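PDB 1W7C: lysyl oxidase, which probably oxidises primary amines, including the side-chain amine of peptidyl lysine, to aldehydes with the help of a copper ion and a topaquinone cofactor. Local coordinates for residues 19-24 / 61-66; 117-122 / 610-615; 355-360 / 593-598. All blocks are in the same frame, centred on the assembly; numbering follows the deposited sequence.

Contact 1: 19-24 / 61-66. With NAG (2-acetamido-2-deoxy-beta-D-glucopyranose), chain B.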
loop_
_atom_site.group_PDB
_atom_site.type_symbol
_atom_site.label_atom_id
_atom_site.label_comp_id
_atom_site.label_asym_id
_atom_site.label_seq_id
_atom_site.Cartn_x
_atom_site.Cartn_y
_atom_site.Cartn_z
ATOM N N ASN A 19 -25.374 -18.694 12.926
ATOM C CA ASN A 19 -24.145 -18.099 13.373
ATOM C C ASN A 19 -23.803 -18.572 14.792
ATOM O O ASN A 19 -24.203 -17.964 15.808
ATOM C CB ASN A 19 -24.285 -16.603 13.286
ATOM C CG ASN A 19 -22.945 -15.882 13.595
ATOM O OD1 ASN A 19 -22.043 -16.401 14.268
ATOM N ND2 ASN A 19 -22.840 -14.668 13.103
ATOM N N ILE A 20 -23.048 -19.661 14.846
ATOM C CA ILE A 20 -22.675 -20.307 16.089
ATOM C C ILE A 20 -21.576 -19.555 16.844
ATOM O O ILE A 20 -21.161 -19.975 17.922
ATOM C CB ILE A 20 -22.247 -21.780 15.817
ATOM C CG1 ILE A 20 -21.146 -21.858 14.741
ATOM C CG2 ILE A 20 -23.482 -22.576 15.385
ATOM C CD1 ILE A 20 -20.488 -23.207 14.625
ATOM N N TRP A 21 -21.101 -18.454 16.254
ATOM C CA TRP A 21 -20.070 -17.631 16.861
ATOM C C TRP A 21 -20.630 -16.343 17.448
ATOM O O TRP A 21 -19.858 -15.551 17.983
ATOM C CB TRP A 21 -18.958 -17.307 15.833
ATOM C CG TRP A 21 -18.465 -18.498 15.100
ATOM C CD1 TRP A 21 -17.497 -19.357 15.505
ATOM C CD2 TRP A 21 -18.938 -18.995 13.847
ATOM N NE1 TRP A 21 -17.313 -20.349 14.578
ATOM C CE2 TRP A 21 -18.208 -20.168 13.559
ATOM C CE3 TRP A 21 -19.924 -18.586 12.942
ATOM C CZ2 TRP A 21 -18.374 -20.873 12.387
ATOM C CZ3 TRP A 21 -20.102 -19.303 11.784
ATOM C CH2 TRP A 21 -19.347 -20.448 11.518
ATOM N N THR A 22 -21.937 -16.132 17.331
ATOM C CA THR A 22 -22.482 -14.829 17.640
ATOM C C THR A 22 -22.464 -14.541 19.143
ATOM O O THR A 22 -22.490 -15.465 19.976
ATOM C CB THR A 22 -23.917 -14.741 17.049
ATOM O OG1 THR A 22 -24.300 -13.377 16.917
ATOM C CG2 THR A 22 -24.955 -15.411 17.967
ATOM N N SER A 23 -22.452 -13.247 19.471
ATOM C CA SER A 23 -22.445 -12.829 20.868
ATOM C C SER A 23 -23.693 -13.310 21.575
ATOM O O SER A 23 -24.713 -13.637 20.949
ATOM C CB SER A 23 -22.338 -11.302 20.987
ATOM O OG SER A 23 -23.528 -10.660 20.539
ATOM N N LEU A 24 -23.616 -13.375 22.896
ATOM C CA LEU A 24 -24.776 -13.759 23.682
ATOM C C LEU A 24 -25.926 -12.775 23.511
ATOM O O LEU A 24 -25.743 -11.562 23.433
ATOM C CB LEU A 24 -24.411 -13.870 25.147
ATOM C CG LEU A 24 -23.392 -14.951 25.510
ATOM C CD1 LEU A 24 -23.094 -14.830 26.987
ATOM C CD2 LEU A 24 -23.901 -16.347 25.136
ATOM N N LEU A 61 -18.524 -18.358 24.661
ATOM C CA LEU A 61 -17.361 -19.217 24.516
ATOM C C LEU A 61 -17.542 -19.921 23.178
ATOM O O LEU A 61 -18.411 -20.795 23.050
ATOM C CB LEU A 61 -17.286 -20.221 25.669
ATOM C CG LEU A 61 -16.112 -21.177 25.612
ATOM C CD1 LEU A 61 -14.784 -20.455 25.743
ATOM C CD2 LEU A 61 -16.256 -22.213 26.726
ATOM N N LYS A 62 -16.771 -19.517 22.182
ATOM C CA LYS A 62 -17.030 -19.956 20.802
ATOM C C LYS A 62 -16.796 -21.471 20.666
ATOM O O LYS A 62 -16.000 -22.069 21.389
ATOM C CB LYS A 62 -16.161 -19.196 19.815
ATOM C CG LYS A 62 -16.609 -17.736 19.644
ATOM C CD LYS A 62 -15.768 -17.031 18.646
ATOM C CE LYS A 62 -16.128 -15.575 18.544
ATOM N NZ LYS A 62 -15.677 -14.803 19.750
ATOM N N PRO A 63 -17.504 -22.107 19.739
ATOM C CA PRO A 63 -17.310 -23.537 19.529
ATOM C C PRO A 63 -15.890 -23.914 19.116
ATOM O O PRO A 63 -15.173 -23.116 18.568
ATOM C CB PRO A 63 -18.317 -23.861 18.425
ATOM C CG PRO A 63 -19.400 -22.848 18.580
ATOM C CD PRO A 63 -18.595 -21.573 18.905
ATOM N N ASN A 64 -15.541 -25.152 19.403
ATOM C CA ASN A 64 -14.313 -25.706 18.920
ATOM C C ASN A 64 -14.433 -26.007 17.422
ATOM O O ASN A 64 -15.524 -26.144 16.894
ATOM C CB ASN A 64 -13.972 -26.948 19.698
ATOM C CG ASN A 64 -13.438 -26.663 21.081
ATOM O OD1 ASN A 64 -12.959 -25.559 21.381
ATOM N ND2 ASN A 64 -13.545 -27.679 21.937
ATOM N N LYS A 65 -13.308 -26.078 16.731
ATOM C CA LYS A 65 -13.308 -26.088 15.290
ATOM C C LYS A 65 -13.863 -27.370 14.691
ATOM O O LYS A 65 -14.654 -27.291 13.763
ATOM C CB LYS A 65 -11.909 -25.781 14.737
ATOM C CG LYS A 65 -11.866 -25.763 13.210
ATOM C CD LYS A 65 -10.515 -25.264 12.700
ATOM C CE LYS A 65 -10.515 -25.230 11.196
ATOM N NZ LYS A 65 -9.213 -24.708 10.696
ATOM N N THR A 66 -13.458 -28.541 15.188
ATOM C CA THR A 66 -13.980 -29.759 14.590
ATOM C C THR A 66 -15.495 -29.841 14.715
ATOM O O THR A 66 -16.175 -30.141 13.736
ATOM C CB THR A 66 -13.296 -30.966 15.179
ATOM O OG1 THR A 66 -11.902 -30.858 14.897
ATOM C CG2 THR A 66 -13.730 -32.259 14.499
HETATM C C1 NAG B . -12.891 -27.497 23.207
HETATM C C2 NAG B . -13.793 -28.242 24.219
HETATM C C3 NAG B . -13.194 -28.361 25.630
HETATM C C4 NAG B . -11.725 -28.775 25.558
HETATM C C5 NAG B . -11.024 -27.917 24.507
HETATM C C6 NAG B . -9.557 -28.218 24.361
HETATM C C7 NAG B . -16.219 -28.187 23.979
HETATM C C8 NAG B . -17.482 -27.380 24.030
HETATM N N2 NAG B . -15.087 -27.558 24.277
HETATM O O3 NAG B . -13.953 -29.288 26.391
HETATM O O4 NAG B . -11.030 -28.525 26.773
HETATM O O5 NAG B . -11.602 -28.064 23.230
HETATM O O6 NAG B . -9.457 -29.509 23.828
HETATM O O7 NAG B . -16.272 -29.380 23.674
HETATM O O HOH W 1 -14.870 -21.340 16.451
HETATM O O HOH W 2 -18.618 -14.436 20.040
#
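Ile20 and Trp21 sit at the two central positions of a type I beta turn from Asn19 to Thr22, and this turn rests on Lys62 and Pro63, which lie in the short link between strand 53-61 and helix 65-73. An Asx turn reinforces the bend: OD1 of Asn19 accepts from N of Trp21 at 3.0 Å, the donor lying in the carbonyl plane. The tight part lies at the proline. Ile20 O comes to 3.2 Å from Pro63 CD, and CB of Ile20 meets Pro63 CG at 4.1 Å as the two side chains cross obliquely. CG1 of Ile20 is wedged between its own backbone N and carbonyl carbon (chi1 54°), which brings it over the centre of one face of the Trp21 indole. Ala68 and Tyr71 of helix 65-73 also touch Ile20.

The looser side is bridged by water. The aliphatic part of Lys62 runs past the indole edge, with CD near the ring plane, and its chain bends at the last torsion (chi4 72°). NZ makes a weak bond to a water that donates to Trp21 O at 2.6 Å; that carbonyl also accepts from Ser312 OG. The indole NE1, whose stronger partner is Tyr333, reaches a second water weakly in the ring plane. Beyond the proline, Lys65 forms salt bridges with Asp497, Asp499 and Asp643, three residues of a calcium site, while Asn64 carries the glycan. The second water donates to Pro63 O at 2.8 Å, and the first sugar is bonded to Asn64 through ND2 to C1, 1.4 Å long.

Contact 2: 117-122 / 610-615. Unlike the reference sequence in segment 610-615: Thr610 (reference Glu). With NAG (2-acetamido-2-deoxy-beta-D-glucopyranose), chain B; NAG (2-acetamido-2-deoxy-beta-D-glucopyranose), chain C.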
loop_
_atom_site.group_PDB
_atom_site.type_symbol
_atom_site.label_atom_id
_atom_site.label_comp_id
_atom_site.label_asym_id
_atom_site.label_seq_id
_atom_site.Cartn_x
_atom_site.Cartn_y
_atom_site.Cartn_z
ATOM N N SER A 117 -10.090 -22.871 31.648
ATOM C CA SER A 117 -8.687 -22.594 31.434
ATOM C C SER A 117 -8.063 -23.220 30.194
ATOM O O SER A 117 -6.864 -23.038 29.975
ATOM C CB SER A 117 -7.869 -23.053 32.641
ATOM O OG SER A 117 -7.923 -24.459 32.768
ATOM N N PHE A 118 -8.848 -23.899 29.352
ATOM C CA PHE A 118 -8.223 -24.710 28.312
ATOM C C PHE A 118 -7.391 -23.871 27.322
ATOM O O PHE A 118 -6.451 -24.380 26.727
ATOM C CB PHE A 118 -9.226 -25.633 27.602
ATOM C CG PHE A 118 -10.233 -24.935 26.696
ATOM C CD1 PHE A 118 -9.855 -24.574 25.415
ATOM C CD2 PHE A 118 -11.552 -24.704 27.093
ATOM C CE1 PHE A 118 -10.751 -23.967 24.552
ATOM C CE2 PHE A 118 -12.451 -24.075 26.232
ATOM C CZ PHE A 118 -12.050 -23.721 24.959
ATOM N N TYR A 119 -7.805 -22.633 27.077
ATOM C CA TYR A 119 -7.130 -21.736 26.128
ATOM C C TYR A 119 -6.007 -20.921 26.778
ATOM O O TYR A 119 -5.355 -20.139 26.099
ATOM C CB TYR A 119 -8.137 -20.797 25.419
ATOM C CG TYR A 119 -9.047 -20.101 26.387
ATOM C CD1 TYR A 119 -8.577 -19.089 27.232
ATOM C CD2 TYR A 119 -10.364 -20.505 26.514
ATOM C CE1 TYR A 119 -9.408 -18.486 28.171
ATOM C CE2 TYR A 119 -11.179 -19.956 27.448
ATOM C CZ TYR A 119 -10.714 -18.932 28.283
ATOM O OH TYR A 119 -11.586 -18.333 29.200
ATOM N N ASN A 120 -5.817 -21.074 28.095
ATOM C CA ASN A 120 -4.722 -20.435 28.798
ATOM C C ASN A 120 -3.540 -21.358 28.818
ATOM O O ASN A 120 -3.612 -22.456 29.380
ATOM C CB ASN A 120 -5.135 -20.071 30.215
ATOM C CG ASN A 120 -6.151 -18.944 30.243
ATOM O OD1 ASN A 120 -6.181 -18.109 29.336
ATOM N ND2 ASN A 120 -7.003 -18.918 31.289
ATOM N N THR A 121 -2.436 -20.943 28.201
ATOM C CA THR A 121 -1.263 -21.771 28.146
ATOM C C THR A 121 -0.671 -22.045 29.519
ATOM O O THR A 121 0.007 -23.049 29.708
ATOM C CB THR A 121 -0.165 -21.170 27.257
ATOM O OG1 THR A 121 0.240 -19.904 27.775
ATOM C CG2 THR A 121 -0.617 -20.954 25.828
ATOM N N ASN A 122 -0.958 -21.189 30.486
ATOM C CA ASN A 122 -0.405 -21.368 31.827
ATOM C C ASN A 122 -1.221 -22.333 32.690
ATOM O O ASN A 122 -0.863 -22.601 33.827
ATOM C CB ASN A 122 -0.191 -20.015 32.523
ATOM C CG ASN A 122 -1.468 -19.418 33.123
ATOM O OD1 ASN A 122 -2.563 -19.909 32.913
ATOM N ND2 ASN A 122 -1.305 -18.331 33.855
ATOM N N THR A 610 -7.063 -25.311 21.991
ATOM C CA THR A 610 -6.393 -24.754 23.169
ATOM C C THR A 610 -5.517 -23.545 22.841
ATOM O O THR A 610 -5.034 -22.893 23.736
ATOM C CB THR A 610 -5.517 -25.817 23.841
ATOM O OG1 THR A 610 -4.641 -26.390 22.852
ATOM C CG2 THR A 610 -6.316 -26.960 24.408
ATOM N N GLU A 611 -5.305 -23.277 21.555
ATOM C CA GLU A 611 -4.526 -22.128 21.099
ATOM C C GLU A 611 -5.481 -21.228 20.313
ATOM O O GLU A 611 -5.313 -20.927 19.132
ATOM C CB GLU A 611 -3.280 -22.573 20.367
ATOM C CG GLU A 611 -2.406 -23.439 21.277
ATOM C CD GLU A 611 -1.126 -23.929 20.664
ATOM O OE1 GLU A 611 -0.864 -23.691 19.461
ATOM O OE2 GLU A 611 -0.348 -24.584 21.400
ATOM N N LEU A 612 -6.515 -20.815 21.041
ATOM C CA LEU A 612 -7.593 -20.006 20.576
ATOM C C LEU A 612 -7.132 -18.618 20.205
ATOM O O LEU A 612 -7.577 -18.051 19.199
ATOM C CB LEU A 612 -8.624 -19.929 21.704
ATOM C CG LEU A 612 -9.765 -18.936 21.496
ATOM C CD1 LEU A 612 -10.603 -19.335 20.312
ATOM C CD2 LEU A 612 -10.589 -18.853 22.775
ATOM N N ARG A 613 -6.238 -18.084 21.027
ATOM C CA ARG A 613 -5.948 -16.644 20.996
ATOM C C ARG A 613 -4.506 -16.384 21.442
ATOM O O ARG A 613 -3.984 -17.073 22.308
ATOM C CB ARG A 613 -6.933 -15.885 21.894
ATOM C CG ARG A 613 -6.973 -16.366 23.352
ATOM C CD ARG A 613 -8.178 -15.784 24.109
ATOM N NE ARG A 613 -8.171 -14.333 24.030
ATOM C CZ ARG A 613 -9.202 -13.553 24.185
ATOM N NH1 ARG A 613 -10.357 -14.086 24.549
ATOM N NH2 ARG A 613 -9.066 -12.256 24.006
ATOM N N SER A 614 -3.880 -15.372 20.823
ATOM C CA SER A 614 -2.477 -15.085 21.057
ATOM C C SER A 614 -2.216 -14.150 22.246
ATOM O O SER A 614 -1.066 -13.988 22.625
ATOM C CB SER A 614 -1.869 -14.509 19.805
ATOM O OG SER A 614 -2.616 -13.385 19.406
ATOM N N SER A 615 -3.260 -13.474 22.729
ATOM C CA SER A 615 -3.225 -12.656 23.928
ATOM C C SER A 615 -4.565 -12.770 24.592
ATOM O O SER A 615 -5.477 -13.416 24.034
ATOM C CB SER A 615 -2.927 -11.193 23.577
ATOM O OG SER A 615 -2.689 -10.433 24.756
HETATM C C1 NAG B . -12.891 -27.497 23.207
HETATM C C2 NAG B . -13.793 -28.242 24.219
HETATM C C3 NAG B . -13.194 -28.361 25.630
HETATM C C4 NAG B . -11.725 -28.775 25.558
HETATM C C5 NAG B . -11.024 -27.917 24.507
HETATM C C6 NAG B . -9.557 -28.218 24.361
HETATM C C7 NAG B . -16.219 -28.187 23.979
HETATM C C8 NAG B . -17.482 -27.380 24.030
HETATM N N2 NAG B . -15.087 -27.558 24.277
HETATM O O3 NAG B . -13.953 -29.288 26.391
HETATM O O4 NAG B . -11.030 -28.525 26.773
HETATM O O5 NAG B . -11.602 -28.064 23.230
HETATM O O6 NAG B . -9.457 -29.509 23.828
HETATM O O7 NAG B . -16.272 -29.380 23.674
HETATM C C1 NAG C . -11.246 -29.478 27.813
HETATM C C2 NAG C . -9.942 -29.587 28.577
HETATM C C3 NAG C . -10.101 -30.572 29.722
HETATM C C4 NAG C . -11.335 -30.226 30.543
HETATM C C5 NAG C . -12.583 -29.992 29.697
HETATM C C6 NAG C . -13.679 -29.421 30.596
HETATM C C7 NAG C . -7.736 -29.442 27.551
HETATM C C8 NAG C . -6.723 -30.099 26.655
HETATM N N2 NAG C . -8.894 -30.073 27.695
HETATM O O3 NAG C . -8.951 -30.563 30.554
HETATM O O4 NAG C . -11.582 -31.279 31.447
HETATM O O5 NAG C . -12.301 -29.071 28.661
HETATM O O6 NAG C . -14.892 -29.266 29.894
HETATM O O7 NAG C . -7.464 -28.393 28.135
HETATM O O HOH W 3 -3.728 -23.357 26.159
HETATM O O HOH W 4 -5.101 -19.461 23.463
#
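Phe118 and Tyr119 lie against Thr610 and Leu612 with backbone and side chain alike. Carbon-to-oxygen contacts come first: Tyr119 CA points its hydrogen at Thr610 O (3.4 Å, 154° at the hydrogen), and Phe118 O sits 3.4 Å from Thr610 CB. Among apolar contacts, Tyr119 CB meets Leu612 CB at 3.8 Å, the two side chains running side by side in the same direction. The 117-122 loop is bent by a type I beta turn from Ser117 to Asn120 and docks on a loop of the copper amine oxidase catalytic domain.

Sugar and ring contacts follow. Thr610, a glutamate in the reference sequence, sends its CG2 to C6 of the first sugar of the Asn64 glycan. Phe118 CG, set between its own backbone N and carbonyl carbon (chi1 70°), places the ring between Tyr119 CD2, 3.9 Å above its centre, and the sugar C5 over the opposite face. With an alanine here the sugar is likely to lose the ring face beneath its C5, and Tyr119 the CZ at its edge. Tyr119 OH is held by Glu99.

Water completes the joint. One molecule donates to Phe118 O and, at 2.8 Å, to Thr610 O; another probably donates to Tyr119 O and accepts from Arg613 N at 3.0 Å.

Contact 3: 355-360 / 593-598; sequences FYSDIS and ETQNWA. With IMD (imidazole), chain P.
Gln595 reaches from a loop of the catalytic domain to Phe355 and Ser357, on the short strand 355-357 that runs antiparallel to strand 329-344 and leads directly into helix 358-361. Ser357 is the N-cap of that helix: its OG accepts a weak bond from Ser360 N. Gln595 begins with CB, which comes to 4.2 Å from Phe355 CZ at the far end of the ring. CG lies closer, 3.9 Å from Phe355 CE2, approaching the ring obliquely. There the chain bends (chi2 -67°), and the glutamine and phenylalanine run alongside one another in opposing senses, amide and ring planes 24° apart.

The amide at the tip is gripped through both of its polar atoms. OE1 accepts from Trp597 NE1 at 2.8 Å, with the donor in the carbonyl plane though somewhat tilted from the indole plane. NE2 lies 3.6 Å from Ser357 CB and donates to Glu339 OE2; it also makes a weak bond to a water that donates to Phe355 O. The indole at OE1 and Glu339 at NE2 together would fix the rotation of the amide. Glu339 is the hub behind the contact, since OE2 also bonds Ser357 OG while OE1 takes the backbone N of Ile359 in the first turn of the helix. The carboxylate thus ties the glutamine and the helix start together within buried surroundings.

Past the N-cap stands Asp358, the predicted proton acceptor of the active site. An imidazole, probably from the crystallisation liquor, lies with C4 over the centre of one face of the Tyr356 ring, 3.7 Å from Tyr356 CG. It also bonds Asn437 OD1, and its N3 donates almost straight to Asp358 OD1, at 2.9 Å and 173°.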
loop_
_atom_site.group_PDB
_atom_site.type_symbol
_atom_site.label_atom_id
_atom_site.label_comp_id
_atom_site.label_asym_id
_atom_site.label_seq_id
_atom_site.Cartn_x
_atom_site.Cartn_y
_atom_site.Cartn_z
ATOM N N PHE A 355 3.400 0.235 27.870
ATOM C CA PHE A 355 3.320 -0.880 26.923
ATOM C C PHE A 355 1.886 -1.356 26.969
ATOM O O PHE A 355 1.552 -2.344 27.624
ATOM C CB PHE A 355 4.303 -1.970 27.379
ATOM C CG PHE A 355 4.634 -3.037 26.339
ATOM C CD1 PHE A 355 5.842 -3.727 26.413
ATOM C CD2 PHE A 355 3.723 -3.411 25.351
ATOM C CE1 PHE A 355 6.164 -4.729 25.512
ATOM C CE2 PHE A 355 4.060 -4.412 24.452
ATOM C CZ PHE A 355 5.241 -5.065 24.540
ATOM N N TYR A 356 1.013 -0.605 26.313
ATOM C CA TYR A 356 -0.409 -0.912 26.332
ATOM C C TYR A 356 -0.735 -2.219 25.633
ATOM O O TYR A 356 -0.220 -2.494 24.535
ATOM C CB TYR A 356 -1.265 0.195 25.671
ATOM C CG TYR A 356 -1.198 1.540 26.345
ATOM C CD1 TYR A 356 -0.809 2.672 25.643
ATOM C CD2 TYR A 356 -1.482 1.670 27.690
ATOM C CE1 TYR A 356 -0.702 3.895 26.256
ATOM C CE2 TYR A 356 -1.416 2.909 28.315
ATOM C CZ TYR A 356 -0.998 4.010 27.610
ATOM O OH TYR A 356 -0.859 5.205 28.285
ATOM N N SER A 357 -1.673 -2.951 26.238
ATOM C CA SER A 357 -2.454 -3.990 25.587
ATOM C C SER A 357 -3.848 -3.454 25.361
ATOM O O SER A 357 -4.623 -3.278 26.293
ATOM C CB SER A 357 -2.556 -5.192 26.509
ATOM O OG SER A 357 -3.641 -6.055 26.127
ATOM N N ASP A 358 -4.209 -3.165 24.118
ATOM C CA ASP A 358 -5.480 -2.526 23.870
ATOM C C ASP A 358 -6.667 -3.457 24.083
ATOM O O ASP A 358 -7.752 -2.986 24.425
ATOM C CB ASP A 358 -5.489 -1.862 22.500
ATOM C CG ASP A 358 -4.834 -0.515 22.511
ATOM O OD1 ASP A 358 -4.643 0.074 23.598
ATOM O OD2 ASP A 358 -4.445 0.013 21.478
ATOM N N ILE A 359 -6.450 -4.775 24.008
ATOM C CA ILE A 359 -7.575 -5.663 24.331
ATOM C C ILE A 359 -7.859 -5.720 25.841
ATOM O O ILE A 359 -8.957 -6.061 26.221
ATOM C CB ILE A 359 -7.417 -7.104 23.741
ATOM C CG1 ILE A 359 -6.356 -7.946 24.460
ATOM C CG2 ILE A 359 -7.250 -7.035 22.233
ATOM C CD1 ILE A 359 -6.363 -9.391 24.000
ATOM N N SER A 360 -6.863 -5.401 26.684
ATOM C CA SER A 360 -7.160 -5.266 28.106
ATOM C C SER A 360 -8.165 -4.140 28.355
ATOM O O SER A 360 -9.063 -4.301 29.167
ATOM C CB SER A 360 -5.908 -5.077 28.948
ATOM O OG SER A 360 -5.326 -3.792 28.854
ATOM N N GLU A 593 6.842 -11.425 28.963
ATOM C CA GLU A 593 6.254 -12.625 28.380
ATOM C C GLU A 593 4.833 -12.417 27.869
ATOM O O GLU A 593 4.211 -13.368 27.422
ATOM C CB GLU A 593 6.246 -13.773 29.393
ATOM C CG GLU A 593 7.596 -14.147 29.959
ATOM C CD GLU A 593 8.590 -14.756 28.975
ATOM O OE1 GLU A 593 9.799 -14.800 29.323
ATOM O OE2 GLU A 593 8.181 -15.154 27.859
ATOM N N THR A 594 4.326 -11.182 27.938
ATOM C CA THR A 594 2.925 -10.920 27.712
ATOM C C THR A 594 2.514 -10.732 26.262
ATOM O O THR A 594 1.309 -10.742 25.970
ATOM C CB THR A 594 2.506 -9.676 28.459
ATOM O OG1 THR A 594 3.382 -8.605 28.097
ATOM C CG2 THR A 594 2.610 -9.848 29.990
ATOM N N GLN A 595 3.460 -10.528 25.359
ATOM C CA GLN A 595 3.201 -10.129 23.971
ATOM C C GLN A 595 4.238 -10.756 23.041
ATOM O O GLN A 595 4.754 -10.095 22.131
ATOM C CB GLN A 595 3.203 -8.615 23.827
ATOM C CG GLN A 595 2.264 -7.887 24.758
ATOM C CD GLN A 595 0.812 -8.137 24.488
ATOM O OE1 GLN A 595 0.442 -8.847 23.540
ATOM N NE2 GLN A 595 -0.056 -7.465 25.272
ATOM N N ASN A 596 4.524 -12.045 23.229
ATOM C CA ASN A 596 5.644 -12.687 22.543
ATOM C C ASN A 596 5.455 -12.970 21.046
ATOM O O ASN A 596 6.366 -13.358 20.370
ATOM C CB ASN A 596 6.025 -13.962 23.275
ATOM C CG ASN A 596 6.717 -13.717 24.594
ATOM O OD1 ASN A 596 7.403 -12.694 24.766
ATOM N ND2 ASN A 596 6.638 -14.709 25.494
ATOM N N TRP A 597 4.243 -12.743 20.538
ATOM C CA TRP A 597 3.922 -12.811 19.121
ATOM C C TRP A 597 4.447 -11.625 18.319
ATOM O O TRP A 597 4.476 -11.703 17.099
ATOM C CB TRP A 597 2.374 -12.846 18.953
ATOM C CG TRP A 597 1.681 -11.707 19.620
ATOM C CD1 TRP A 597 1.240 -11.696 20.904
ATOM C CD2 TRP A 597 1.560 -10.390 19.138
ATOM N NE1 TRP A 597 0.799 -10.448 21.235
ATOM C CE2 TRP A 597 0.983 -9.624 20.155
ATOM C CE3 TRP A 597 1.814 -9.772 17.902
ATOM C CZ2 TRP A 597 0.676 -8.277 19.992
ATOM C CZ3 TRP A 597 1.472 -8.431 17.743
ATOM C CH2 TRP A 597 0.913 -7.711 18.779
ATOM N N ALA A 598 4.868 -10.546 18.992
ATOM C CA ALA A 598 5.094 -9.258 18.314
ATOM C C ALA A 598 6.530 -9.042 17.821
ATOM O O ALA A 598 6.864 -7.979 17.358
ATOM C CB ALA A 598 4.649 -8.124 19.199
HETATM N N1 IMD P . -4.451 4.880 25.004
HETATM C C2 IMD P . -4.490 3.839 24.127
HETATM N N3 IMD P . -4.560 2.703 24.881
HETATM C C4 IMD P . -4.577 3.032 26.187
HETATM C C5 IMD P . -4.496 4.407 26.268
HETATM O O HOH W 5 0.874 -5.217 27.513
#

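How the contacts relate
The three contacts form a chain from the glycan inward to the active site. Contacts 1 and 2, with centres 16 Å apart, share the first sugar on Asn64 and touch directly where Leu61 CD1 packs on Tyr119 CE2 at 4.0 Å. Contacts 2 and 3 lie closer, their centres 14 Å apart: Ser615 C is 3.9 Å from Ile359 CD1, and Ser615 OG of contact 2 is hydrogen-bonded to OE2 of Glu339, the carboxylate behind contact 3. Contact 1 does not touch contact 3, the nearest atoms being about 12 Å apart. Contact 3, with Asp358, is the one at the active site, its Phe355 side chain about 13 Å from the copper ion.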